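Dihydrodipicolinate synthase (Bacteroides thetaiotaomicron, PDB 4XKY) probably acts as a Schiff-base-forming lyase of the DapA family, possibly with N-acetylneuraminate lyase activity. Local coordinates at residues F134-P139 with G162-S167; T150-A155 with Y178-N183; M188-E193 with L202-G207. All coordinates share one frame; numbering follows the deposited sequence. Where two conformers were deposited one is given.

Interaction 1: residues F134-P139 with G162-S167; sequences FLYNMP and GFKDSS
Asp165 OD1 is gripped by two N-H groups: the side-chain amide of Asn137 gives ND2 at 2.8 Å from Asp165 OD1, and the backbone N of Ser167 comes to the same oxygen from the opposite face of the carboxylate, closing an Asx turn. The setting is a parallel strand pair of the TIM barrel that the DapA family adopts, 133-137 beside 160-165, joined by a beta-alpha-beta crossover through helix 148-154. Register runs residue for residue, the short strand axes diverging by 21°. Backbone bonds alternate across the pair: Leu135 N to Gly162 O, Lys164 N to Leu135 O (2.9 Å), Asn137 N to Lys164 O, then Ser166 N to Asn137 O just past the strand end. Side chains follow the same alternation. Leu135, Phe163, Asn137 and Asp165 share the face toward the surrounding helices, where CE1 and CZ of the Phe163 ring meet Asn137 CB. Asn137 and Asp165 lie side by side, both with CG opposite the backbone N (chi1 -171° and -178°), and the amide donates within its own plane although the carboxylate is turned well away from that plane. Asn137 OD1 is occupied too, by the N of Phe146, which should fix the amide's rotation. The other face carries the predicted catalytic pair, Tyr136 as proton donor/acceptor and Lys164 as Schiff-base lysine. Both side chains project the same way, and the lysine chain, bent at chi3, lies along the tyrosine: its CD sits over one ring face in a CH-pi contact, 3.9 Å from the Tyr136 centroid. Ser166 OG comes to the edge of that ring, near CE2. At the far end, Lys164 NZ makes a weak hydrogen bond to Tyr136 OH, 3.1 Å away.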
ATOM      1  N   PHE D 134     -23.940 -12.872   8.195  1.00 26.26           N
ATOM      2  CA  PHE D 134     -22.890 -12.211   8.925  1.00 26.26           C
ATOM      3  C   PHE D 134     -22.075 -11.407   7.902  1.00 27.57           C
ATOM      4  O   PHE D 134     -21.723 -11.920   6.817  1.00 26.22           O
ATOM      5  CB  PHE D 134     -21.958 -13.205   9.630  1.00 26.03           C
ATOM      6  CG  PHE D 134     -22.570 -13.938  10.794  1.00 27.25           C
ATOM      7  CD1 PHE D 134     -22.192 -13.635  12.087  1.00 28.68           C
ATOM      8  CD2 PHE D 134     -23.436 -14.975  10.593  1.00 29.10           C
ATOM      9  CE1 PHE D 134     -22.730 -14.311  13.157  1.00 28.51           C
ATOM     10  CE2 PHE D 134     -23.983 -15.663  11.659  1.00 30.34           C
ATOM     11  CZ  PHE D 134     -23.628 -15.319  12.946  1.00 30.26           C
ATOM     12  N   LEU D 135     -21.794 -10.156   8.267  1.00 27.98           N
ATOM     13  CA  LEU D 135     -20.917  -9.283   7.534  1.00 30.36           C
ATOM     14  C   LEU D 135     -19.474  -9.573   7.888  1.00 32.71           C
ATOM     15  O   LEU D 135     -19.133  -9.801   9.048  1.00 34.62           O
ATOM     16  CB  LEU D 135     -21.206  -7.838   7.891  1.00 30.70           C
ATOM     17  CG  LEU D 135     -22.629  -7.361   7.690  1.00 31.12           C
ATOM     18  CD1 LEU D 135     -22.742  -5.970   8.269  1.00 30.44           C
ATOM     19  CD2 LEU D 135     -22.965  -7.377   6.210  1.00 32.51           C
ATOM     20  N   TYR D 136     -18.624  -9.507   6.885  1.00 34.96           N
ATOM     21  CA  TYR D 136     -17.250  -9.953   6.994  1.00 39.48           C
ATOM     22  C   TYR D 136     -16.419  -8.777   6.531  1.00 39.15           C
ATOM     23  O   TYR D 136     -16.570  -8.280   5.397  1.00 35.89           O
ATOM     24  CB  TYR D 136     -17.048 -11.176   6.090  1.00 44.57           C
ATOM     25  CG  TYR D 136     -15.742 -11.935   6.196  1.00 52.61           C
ATOM     26  CD1 TYR D 136     -15.604 -13.177   5.561  1.00 61.12           C
ATOM     27  CD2 TYR D 136     -14.657 -11.450   6.919  1.00 58.32           C
ATOM     28  CE1 TYR D 136     -14.424 -13.906   5.644  1.00 65.65           C
ATOM     29  CE2 TYR D 136     -13.472 -12.170   7.008  1.00 64.44           C
ATOM     30  CZ  TYR D 136     -13.357 -13.390   6.368  1.00 68.11           C
ATOM     31  OH  TYR D 136     -12.177 -14.089   6.465  1.00 77.54           O
ATOM     32  N   ASN D 137     -15.573  -8.332   7.449  1.00 41.56           N
ATOM     33  CA  ASN D 137     -14.620  -7.264   7.241  1.00 41.50           C
ATOM     34  C   ASN D 137     -13.270  -7.901   7.050  1.00 46.01           C
ATOM     35  O   ASN D 137     -12.677  -8.442   8.006  1.00 40.55           O
ATOM     36  CB  ASN D 137     -14.546  -6.384   8.481  1.00 40.30           C
ATOM     37  CG  ASN D 137     -13.733  -5.124   8.249  1.00 41.79           C
ATOM     38  OD1 ASN D 137     -14.127  -4.240   7.458  1.00 37.34           O
ATOM     39  ND2 ASN D 137     -12.584  -5.031   8.930  1.00 40.37           N
ATOM     40  N   MET D 138     -12.796  -7.820   5.817  1.00 52.10           N
ATOM     41  CA  MET D 138     -11.543  -8.412   5.396  1.00 64.25           C
ATOM     42  C   MET D 138     -10.830  -7.378   4.525  1.00 64.23           C
ATOM     43  O   MET D 138     -10.892  -7.464   3.296  1.00 58.28           O
ATOM     44  CB  MET D 138     -11.879  -9.650   4.590  1.00 73.96           C
ATOM     45  CG  MET D 138     -10.706 -10.392   3.989  1.00 83.94           C
ATOM     46  SD  MET D 138     -11.379 -11.703   2.951  1.00 98.55           S
ATOM     47  CE  MET D 138     -12.244 -10.776   1.671  1.00 96.31           C
ATOM     48  N   PRO D 139     -10.182  -6.374   5.161  1.00 68.15           N
ATOM     49  CA  PRO D 139      -9.706  -5.144   4.479  1.00 75.23           C
ATOM     50  C   PRO D 139      -8.422  -5.256   3.644  1.00 84.43           C
ATOM     51  O   PRO D 139      -8.052  -4.300   2.956  1.00 86.46           O
ATOM     52  CB  PRO D 139      -9.455  -4.189   5.648  1.00 68.33           C
ATOM     53  CG  PRO D 139      -9.038  -5.087   6.753  1.00 66.97           C
ATOM     54  CD  PRO D 139      -9.876  -6.336   6.606  1.00 65.12           C
ATOM     55  N   GLY D 162     -24.851 -10.550  12.524  1.00 29.72           N
ATOM     56  CA  GLY D 162     -23.541 -10.396  13.120  1.00 29.29           C
ATOM     57  C   GLY D 162     -22.458  -9.896  12.184  1.00 28.74           C
ATOM     58  O   GLY D 162     -22.714  -9.545  11.026  1.00 29.19           O
ATOM     59  N   PHE D 163     -21.242  -9.908  12.720  1.00 27.39           N
ATOM     60  CA  PHE D 163     -20.077  -9.266  12.143  1.00 27.87           C
ATOM     61  C   PHE D 163     -18.849 -10.060  12.579  1.00 27.76           C
ATOM     62  O   PHE D 163     -18.684 -10.365  13.761  1.00 27.27           O
ATOM     63  CB  PHE D 163     -19.990  -7.824  12.650  1.00 28.78           C
ATOM     64  CG  PHE D 163     -18.737  -7.070  12.226  1.00 28.49           C
ATOM     65  CD1 PHE D 163     -18.576  -6.621  10.937  1.00 29.75           C
ATOM     66  CD2 PHE D 163     -17.755  -6.778  13.131  1.00 28.33           C
ATOM     67  CE1 PHE D 163     -17.449  -5.923  10.560  1.00 29.83           C
ATOM     68  CE2 PHE D 163     -16.628  -6.073  12.765  1.00 28.77           C
ATOM     69  CZ  PHE D 163     -16.467  -5.642  11.481  1.00 28.75           C
ATOM     70  N   LYS D 164     -18.013 -10.392  11.606  1.00 29.23           N
ATOM     71  CA  LYS D 164     -16.741 -11.063  11.809  1.00 31.69           C
ATOM     72  C   LYS D 164     -15.648 -10.121  11.318  1.00 31.94           C
ATOM     73  O   LYS D 164     -15.701  -9.637  10.181  1.00 31.69           O
ATOM     74  CB  LYS D 164     -16.697 -12.347  10.976  1.00 35.22           C
ATOM     75  CG  LYS D 164     -15.410 -13.132  11.148  1.00 40.29           C
ATOM     76  CD  LYS D 164     -15.018 -14.007   9.952  1.00 45.26           C
ATOM     77  CE  LYS D 164     -13.487 -14.079   9.901  1.00 47.93           C
ATOM     78  NZ  LYS D 164     -12.779 -15.239   9.278  1.00 50.36           N
ATOM     79  N   ASP D 165     -14.654  -9.840  12.153  1.00 29.95           N
ATOM     80  CA  ASP D 165     -13.545  -9.026  11.709  1.00 28.48           C
ATOM     81  C   ASP D 165     -12.242  -9.805  11.652  1.00 28.45           C
ATOM     82  O   ASP D 165     -11.837 -10.420  12.648  1.00 26.90           O
ATOM     83  CB  ASP D 165     -13.367  -7.857  12.671  1.00 29.36           C
ATOM     84  CG  ASP D 165     -12.266  -6.922  12.259  1.00 30.89           C
ATOM     85  OD1 ASP D 165     -12.036  -6.743  11.035  1.00 29.56           O
ATOM     86  OD2 ASP D 165     -11.633  -6.340  13.177  1.00 34.09           O
ATOM     87  N   SER D 166     -11.542  -9.682  10.525  1.00 27.74           N
ATOM     88  CA  SER D 166     -10.184 -10.211  10.373  1.00 29.57           C
ATOM     89  C   SER D 166      -9.141  -9.154  10.121  1.00 29.41           C
ATOM     90  O   SER D 166      -8.041  -9.473   9.693  1.00 28.85           O
ATOM     91  CB  SER D 166     -10.152 -11.201   9.206  1.00 31.13           C
ATOM     92  OG  SER D 166     -11.070 -12.213   9.489  1.00 37.36           O
ATOM     93  N   SER D 167      -9.511  -7.913  10.363  0.50 32.41           N
ATOM     94  CA  SER D 167      -8.496  -6.986  10.707  0.50 34.14           C
ATOM     95  C   SER D 167      -8.057  -7.563  12.039  0.50 33.31           C
ATOM     96  O   SER D 167      -8.845  -8.141  12.841  0.50 33.70           O
ATOM     97  CB  SER D 167      -9.008  -5.554  10.864  0.50 35.85           C
ATOM     98  OG  SER D 167      -9.584  -5.378  12.145  0.50 35.61           O
TER

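Interaction 2: residues T150-A155 with Y178-N183; sequences TIQRIA and YAMKDN. With NA (sodium ion), chain F.
Gln152 supplies the one hydrogen bond across this contact, from its NE2 to the backbone carbonyl of Ala179, with 2.6 Å between Gln152 NE2 and Ala179 O. The bond is short but bent, 131° at the hydrogen, and Ala179 O lies off the amide plane. Beyond CG the glutamine chain is extended, which carries its amide across to the last turn of helix 170-179. With an alanine here, Ala179 O would probably lose this donor, and the Met180 sulfur the CG contact on one side.

The apolar contacts converge on Met180, whose chain bends at chi2 and chi3. Its SD lies 3.7 Å from Gln152 CG, the two side chains sliding past each other in opposite directions, while the Ile151 side chain crosses that of Met180 at about a right angle, its CG2 touching SD. Met180 CE ends on Ala155 CB. Metal coordination is separate: Ala155 O binds the sodium ion at 2.3 Å, along with two waters and the carbonyl oxygens of Asn157 and Val160.

In the outer layer of the barrel, helix 148-154 thus packs against the C-terminal end of helix 170-179 and the turn that follows it, with Phe186 against Met180 and Ile151 reaching Phe163 of strand 160-165.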
ATOM      1  N   THR D 150     -21.781   2.422   9.527  1.00 36.11           N
ATOM      2  CA  THR D 150     -22.267   1.588   8.439  1.00 35.32           C
ATOM      3  C   THR D 150     -22.778   0.253   8.970  1.00 34.64           C
ATOM      4  O   THR D 150     -23.851  -0.199   8.594  1.00 33.73           O
ATOM      5  CB  THR D 150     -21.173   1.301   7.407  1.00 35.69           C
ATOM      6  OG1 THR D 150     -20.762   2.517   6.800  1.00 37.03           O
ATOM      7  CG2 THR D 150     -21.676   0.396   6.327  1.00 35.30           C
ATOM      8  N   ILE D 151     -21.987  -0.390   9.816  1.00 33.40           N
ATOM      9  CA  ILE D 151     -22.429  -1.601  10.470  1.00 34.16           C
ATOM     10  C   ILE D 151     -23.718  -1.406  11.260  1.00 35.22           C
ATOM     11  O   ILE D 151     -24.609  -2.265  11.175  1.00 33.45           O
ATOM     12  CB  ILE D 151     -21.343  -2.191  11.365  1.00 34.79           C
ATOM     13  CG1 ILE D 151     -20.234  -2.772  10.489  1.00 36.20           C
ATOM     14  CG2 ILE D 151     -21.907  -3.331  12.199  1.00 34.80           C
ATOM     15  CD1 ILE D 151     -18.930  -2.897  11.230  1.00 37.05           C
ATOM     16  N   GLN D 152     -23.832  -0.300  11.999  1.00 36.84           N
ATOM     17  CA  GLN D 152     -25.062  -0.032  12.755  1.00 39.75           C
ATOM     18  C   GLN D 152     -26.240  -0.047  11.816  1.00 39.45           C
ATOM     19  O   GLN D 152     -27.281  -0.620  12.106  1.00 39.69           O
ATOM     20  CB  GLN D 152     -25.045   1.336  13.434  1.00 42.90           C
ATOM     21  CG  GLN D 152     -24.446   1.345  14.827  1.00 46.98           C
ATOM     22  CD  GLN D 152     -24.245   2.764  15.389  1.00 50.77           C
ATOM     23  OE1 GLN D 152     -23.934   3.697  14.652  1.00 51.35           O
ATOM     24  NE2 GLN D 152     -24.384   2.916  16.709  1.00 53.42           N
ATOM     25  N   ARG D 153     -26.057   0.632  10.698  1.00 38.52           N
ATOM     26  CA  ARG D 153     -27.115   0.822   9.742  1.00 40.06           C
ATOM     27  C   ARG D 153     -27.517  -0.518   9.091  1.00 37.53           C
ATOM     28  O   ARG D 153     -28.683  -0.880   9.117  1.00 38.79           O
ATOM     29  CB  ARG D 153     -26.658   1.883   8.733  1.00 43.67           C
ATOM     30  CG  ARG D 153     -27.443   1.959   7.443  1.00 47.98           C
ATOM     31  CD  ARG D 153     -28.790   2.655   7.556  1.00 51.30           C
ATOM     32  NE  ARG D 153     -29.386   2.545   6.230  1.00 53.78           N
ATOM     33  CZ  ARG D 153     -29.817   3.540   5.456  1.00 55.33           C
ATOM     34  NH1 ARG D 153     -29.834   4.804   5.870  1.00 54.64           N
ATOM     35  NH2 ARG D 153     -30.289   3.239   4.252  1.00 55.31           N
ATOM     36  N   ILE D 154     -26.556  -1.267   8.551  1.00 34.19           N
ATOM     37  CA  ILE D 154     -26.856  -2.549   7.892  1.00 31.80           C
ATOM     38  C   ILE D 154     -27.459  -3.524   8.910  1.00 30.79           C
ATOM     39  O   ILE D 154     -28.368  -4.274   8.610  1.00 29.92           O
ATOM     40  CB  ILE D 154     -25.592  -3.125   7.202  1.00 30.88           C
ATOM     41  CG1 ILE D 154     -25.106  -2.192   6.093  1.00 31.07           C
ATOM     42  CG2 ILE D 154     -25.864  -4.463   6.555  1.00 30.31           C
ATOM     43  CD1 ILE D 154     -23.757  -2.581   5.529  1.00 29.56           C
ATOM     44  N   ALA D 155     -26.974  -3.486  10.136  1.00 31.46           N
ATOM     45  CA  ALA D 155     -27.463  -4.396  11.158  1.00 33.74           C
ATOM     46  C   ALA D 155     -28.946  -4.189  11.536  1.00 37.70           C
ATOM     47  O   ALA D 155     -29.521  -5.065  12.172  1.00 38.88           O
ATOM     48  CB  ALA D 155     -26.604  -4.313  12.397  1.00 33.66           C
ATOM     49  N   TYR D 178     -18.390  -0.492  20.471  1.00 29.94           N
ATOM     50  CA  TYR D 178     -19.044   0.669  21.055  1.00 30.60           C
ATOM     51  C   TYR D 178     -20.240   1.088  20.218  1.00 30.98           C
ATOM     52  O   TYR D 178     -21.270   1.437  20.763  1.00 31.33           O
ATOM     53  CB  TYR D 178     -18.083   1.858  21.187  1.00 30.49           C
ATOM     54  CG  TYR D 178     -18.683   3.133  21.776  1.00 31.72           C
ATOM     55  CD1 TYR D 178     -18.753   3.317  23.144  1.00 32.40           C
ATOM     56  CD2 TYR D 178     -19.121   4.169  20.955  1.00 31.78           C
ATOM     57  CE1 TYR D 178     -19.263   4.496  23.680  1.00 34.01           C
ATOM     58  CE2 TYR D 178     -19.655   5.334  21.485  1.00 33.87           C
ATOM     59  CZ  TYR D 178     -19.703   5.490  22.851  1.00 34.29           C
ATOM     60  OH  TYR D 178     -20.210   6.632  23.400  1.00 37.57           O
ATOM     61  N   ALA D 179     -20.117   1.066  18.900  1.00 30.71           N
ATOM     62  CA  ALA D 179     -21.273   1.398  18.056  1.00 31.06           C
ATOM     63  C   ALA D 179     -22.463   0.424  18.239  1.00 31.49           C
ATOM     64  O   ALA D 179     -23.599   0.804  18.089  1.00 31.01           O
ATOM     65  CB  ALA D 179     -20.860   1.456  16.597  1.00 30.24           C
ATOM     66  N   MET D 180     -22.181  -0.829  18.579  1.00 32.31           N
ATOM     67  CA  MET D 180     -23.185  -1.892  18.605  1.00 32.59           C
ATOM     68  C   MET D 180     -23.596  -2.265  20.007  1.00 34.90           C
ATOM     69  O   MET D 180     -24.298  -3.269  20.210  1.00 35.09           O
ATOM     70  CB  MET D 180     -22.591  -3.126  17.932  1.00 31.50           C
ATOM     71  CG  MET D 180     -22.371  -2.943  16.449  1.00 31.87           C
ATOM     72  SD  MET D 180     -23.731  -2.216  15.528  1.00 35.25           S
ATOM     73  CE  MET D 180     -24.965  -3.488  15.807  1.00 35.98           C
ATOM     74  N   LYS D 181     -23.167  -1.455  20.973  1.00 36.41           N
ATOM     75  CA  LYS D 181     -23.330  -1.804  22.377  1.00 38.50           C
ATOM     76  C   LYS D 181     -24.757  -1.814  22.870  1.00 39.71           C
ATOM     77  O   LYS D 181     -25.013  -2.414  23.900  1.00 39.57           O
ATOM     78  CB  LYS D 181     -22.517  -0.894  23.288  1.00 40.16           C
ATOM     79  CG  LYS D 181     -23.029   0.525  23.406  1.00 42.80           C
ATOM     80  CD  LYS D 181     -22.036   1.369  24.188  1.00 45.92           C
ATOM     81  CE  LYS D 181     -22.327   2.846  24.011  1.00 48.19           C
ATOM     82  NZ  LYS D 181     -23.620   3.182  24.648  1.00 51.63           N
ATOM     83  N   ASP D 182     -25.675  -1.147  22.176  1.00 41.46           N
ATOM     84  CA  ASP D 182     -27.104  -1.267  22.529  1.00 42.79           C
ATOM     85  C   ASP D 182     -27.834  -2.355  21.711  1.00 43.00           C
ATOM     86  O   ASP D 182     -29.064  -2.434  21.743  1.00 42.95           O
ATOM     87  CB  ASP D 182     -27.804   0.122  22.498  1.00 44.13           C
ATOM     88  CG  ASP D 182     -27.074   1.144  23.386  1.00 46.66           C
ATOM     89  OD1 ASP D 182     -26.915   0.873  24.597  1.00 46.89           O
ATOM     90  OD2 ASP D 182     -26.581   2.178  22.867  1.00 48.76           O
ATOM     91  N   ASN D 183     -27.081  -3.222  21.029  1.00 42.84           N
ATOM     92  CA  ASN D 183     -27.664  -4.376  20.318  1.00 43.74           C
ATOM     93  C   ASN D 183     -26.957  -5.632  20.749  1.00 42.68           C
ATOM     94  O   ASN D 183     -26.137  -6.171  20.013  1.00 37.94           O
ATOM     95  CB  ASN D 183     -27.520  -4.240  18.804  1.00 46.13           C
ATOM     96  CG  ASN D 183     -28.217  -3.022  18.264  1.00 50.94           C
ATOM     97  OD1 ASN D 183     -29.291  -3.128  17.688  1.00 58.04           O
ATOM     98  ND2 ASN D 183     -27.633  -1.849  18.478  1.00 54.11           N
TER
HETATM   99 NA    NA F 401     -30.048  -7.312  12.511  1.00 43.34          NA
HETATM  100  O   HOH W   1     -29.413  -7.665  14.686  1.00 44.29           O
HETATM  101  O   HOH W   2     -32.643  -6.215  13.226  1.00 42.81           O

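Interaction 3: residues M188-E193 with L202-G207; sequences MLVGPE and LGAHGG
Met188 and His205 meet through two hydrogen bonds that clasp the start of this strand pair. The Met188 N-H points almost straight at the imidazole, 173° at the hydrogen, with Met188 N 3.0 Å from His205 ND1 and tilted somewhat from the ring plane. In return, His205 N donates to Met188 O. His205 CG lies beside its own backbone N (chi1 -64°), which turns the ring so that its ND1 edge faces the N-H of Met188. Since ND1 accepts here, the ring's proton in this arrangement is expected on NE2. One residue further on the pairing becomes a regular parallel sheet: Val190 N bonds to Gly206 O at 3.0 Å, and CA-H groups of Leu189 and Gly207 approach carbonyl oxygens of the other strand.

Side chains pack around this backbone core. Leu189 CD2 rests against Gly206, 3.7 Å from Gly206 N, where a side chain on the glycine would be tight. On the other face, Val190 CG2 touches Ala204 CB.

Farther out, Gly203 has positive phi and serves as C-prime residue of the Schellman motif ending helix 196-201, so the chain turns there toward strand 206-207. The pair closes the beta-alpha-beta unit 187-190, 196-201, 206-207 of the TIM barrel; helix 170-179 covers Met188 and Val190, strand 160-165 lies along the other edge of 187-190, and strand 7-8 continues the sheet beyond 206-207.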
ATOM      1  N   MET D 188     -20.650 -10.354  17.510  1.00 27.22           N
ATOM      2  CA  MET D 188     -19.397  -9.722  17.219  1.00 27.75           C
ATOM      3  C   MET D 188     -18.273 -10.768  17.380  1.00 27.57           C
ATOM      4  O   MET D 188     -17.897 -11.149  18.501  1.00 29.24           O
ATOM      5  CB  MET D 188     -19.166  -8.548  18.171  1.00 28.47           C
ATOM      6  CG  MET D 188     -20.142  -7.376  18.004  1.00 30.88           C
ATOM      7  SD  MET D 188     -19.819  -6.510  16.452  1.00 31.28           S
ATOM      8  CE  MET D 188     -18.263  -5.696  16.848  1.00 31.82           C
ATOM      9  N   LEU D 189     -17.718 -11.193  16.247  1.00 26.19           N
ATOM     10  CA  LEU D 189     -16.730 -12.271  16.204  1.00 25.30           C
ATOM     11  C   LEU D 189     -15.383 -11.756  15.739  1.00 25.56           C
ATOM     12  O   LEU D 189     -15.309 -10.868  14.904  1.00 23.98           O
ATOM     13  CB  LEU D 189     -17.198 -13.365  15.263  1.00 24.60           C
ATOM     14  CG  LEU D 189     -18.574 -13.960  15.583  1.00 26.54           C
ATOM     15  CD1 LEU D 189     -18.999 -14.998  14.542  1.00 27.05           C
ATOM     16  CD2 LEU D 189     -18.569 -14.595  16.966  1.00 26.63           C
ATOM     17  N   VAL D 190     -14.322 -12.316  16.305  1.00 26.72           N
ATOM     18  CA  VAL D 190     -12.959 -12.012  15.895  1.00 26.61           C
ATOM     19  C   VAL D 190     -12.303 -13.202  15.191  1.00 25.21           C
ATOM     20  O   VAL D 190     -12.315 -14.305  15.709  1.00 23.09           O
ATOM     21  CB  VAL D 190     -12.135 -11.657  17.130  1.00 29.82           C
ATOM     22  CG1 VAL D 190     -10.708 -11.348  16.746  1.00 34.04           C
ATOM     23  CG2 VAL D 190     -12.733 -10.439  17.782  1.00 31.93           C
ATOM     24  N   GLY D 191     -11.657 -12.960  14.056  1.00 24.39           N
ATOM     25  CA  GLY D 191     -10.984 -14.028  13.306  1.00 25.26           C
ATOM     26  C   GLY D 191      -9.672 -14.484  13.921  1.00 25.87           C
ATOM     27  O   GLY D 191      -9.518 -15.668  14.269  1.00 26.21           O
ATOM     28  N   PRO D 192      -8.707 -13.555  14.055  1.00 24.85           N
ATOM     29  CA  PRO D 192      -7.367 -13.956  14.448  1.00 23.60           C
ATOM     30  C   PRO D 192      -7.327 -14.419  15.900  1.00 23.85           C
ATOM     31  O   PRO D 192      -7.732 -13.665  16.807  1.00 23.46           O
ATOM     32  CB  PRO D 192      -6.552 -12.654  14.250  1.00 24.13           C
ATOM     33  CG  PRO D 192      -7.356 -11.883  13.235  1.00 24.50           C
ATOM     34  CD  PRO D 192      -8.748 -12.121  13.715  1.00 24.61           C
ATOM     35  N   GLU D 193      -6.798 -15.622  16.108  1.00 22.79           N
ATOM     36  CA  GLU D 193      -6.882 -16.318  17.396  1.00 23.08           C
ATOM     37  C   GLU D 193      -5.957 -15.707  18.429  1.00 21.53           C
ATOM     38  O   GLU D 193      -6.176 -15.866  19.611  1.00 19.41           O
ATOM     39  CB  GLU D 193      -6.563 -17.814  17.229  1.00 24.30           C
ATOM     40  CG  GLU D 193      -5.137 -18.161  16.800  1.00 25.12           C
ATOM     41  CD  GLU D 193      -5.072 -19.429  15.933  1.00 25.80           C
ATOM     42  OE1 GLU D 193      -5.939 -19.588  15.077  1.00 26.61           O
ATOM     43  OE2 GLU D 193      -4.183 -20.272  16.105  1.00 24.66           O
ATOM     44  N   LEU D 202     -13.235  -8.316  26.638  1.00 30.57           N
ATOM     45  CA  LEU D 202     -13.915  -7.036  26.493  1.00 33.54           C
ATOM     46  C   LEU D 202     -15.256  -7.154  25.792  1.00 33.53           C
ATOM     47  O   LEU D 202     -15.761  -6.182  25.265  1.00 34.15           O
ATOM     48  CB  LEU D 202     -13.019  -6.047  25.768  1.00 34.88           C
ATOM     49  CG  LEU D 202     -12.210  -5.283  26.838  1.00 40.07           C
ATOM     50  CD1 LEU D 202     -11.143  -6.137  27.513  1.00 40.41           C
ATOM     51  CD2 LEU D 202     -11.601  -4.008  26.299  1.00 41.20           C
ATOM     52  N   GLY D 203     -15.831  -8.349  25.774  1.00 31.71           N
ATOM     53  CA  GLY D 203     -17.219  -8.500  25.337  1.00 30.60           C
ATOM     54  C   GLY D 203     -17.437  -9.129  23.985  1.00 28.58           C
ATOM     55  O   GLY D 203     -18.571  -9.369  23.645  1.00 27.96           O
ATOM     56  N   ALA D 204     -16.389  -9.413  23.202  1.00 26.31           N
ATOM     57  CA  ALA D 204     -16.605 -10.091  21.935  1.00 25.11           C
ATOM     58  C   ALA D 204     -17.291 -11.411  22.209  1.00 25.79           C
ATOM     59  O   ALA D 204     -17.043 -12.022  23.253  1.00 26.01           O
ATOM     60  CB  ALA D 204     -15.284 -10.352  21.202  1.00 24.92           C
ATOM     61  N   HIS D 205     -18.132 -11.864  21.273  1.00 26.55           N
ATOM     62  CA  HIS D 205     -18.877 -13.124  21.435  1.00 27.26           C
ATOM     63  C   HIS D 205     -18.111 -14.383  21.107  1.00 25.50           C
ATOM     64  O   HIS D 205     -18.422 -15.434  21.621  1.00 23.68           O
ATOM     65  CB  HIS D 205     -20.150 -13.117  20.604  1.00 29.74           C
ATOM     66  CG  HIS D 205     -21.111 -12.071  21.033  1.00 31.83           C
ATOM     67  ND1 HIS D 205     -21.232 -10.868  20.378  1.00 32.66           N
ATOM     68  CD2 HIS D 205     -21.949 -12.012  22.094  1.00 33.95           C
ATOM     69  CE1 HIS D 205     -22.128 -10.121  20.994  1.00 34.20           C
ATOM     70  NE2 HIS D 205     -22.565 -10.786  22.048  1.00 33.77           N
ATOM     71  N   GLY D 206     -17.081 -14.289  20.294  1.00 25.55           N
ATOM     72  CA  GLY D 206     -16.382 -15.494  19.911  1.00 26.17           C
ATOM     73  C   GLY D 206     -15.246 -15.302  18.951  1.00 25.38           C
ATOM     74  O   GLY D 206     -14.942 -14.179  18.517  1.00 25.84           O
ATOM     75  N   GLY D 207     -14.618 -16.429  18.646  1.00 24.64           N
ATOM     76  CA  GLY D 207     -13.434 -16.463  17.820  1.00 24.28           C
ATOM     77  C   GLY D 207     -13.621 -17.400  16.665  1.00 23.69           C
ATOM     78  O   GLY D 207     -13.984 -18.565  16.853  1.00 22.55           O
TER

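In the fold
The three contacts illustrate how a barrel is assembled from repeated crossovers. Interactions 1 and 3 belong to one parallel sheet, their centres 10 Å apart: strands 160-165 and 187-190 are neighbours, with Phe163 O 2.8 Å from Leu189 N and Asp165 O 2.9 Å from Gly191 N, both probable hydrogen bonds. Interaction 2 lies outside that sheet, on its helical layer, and touches interaction 1 where Ile151 CD1 packs 3.4 Å from Phe163 CE1. The predicted active site falls on the inner side: the Leu189 and Val208 side chains each come within about 4 Å of that of Lys164 (nearest atoms), whereas Ile151 stays about 10 Å from it.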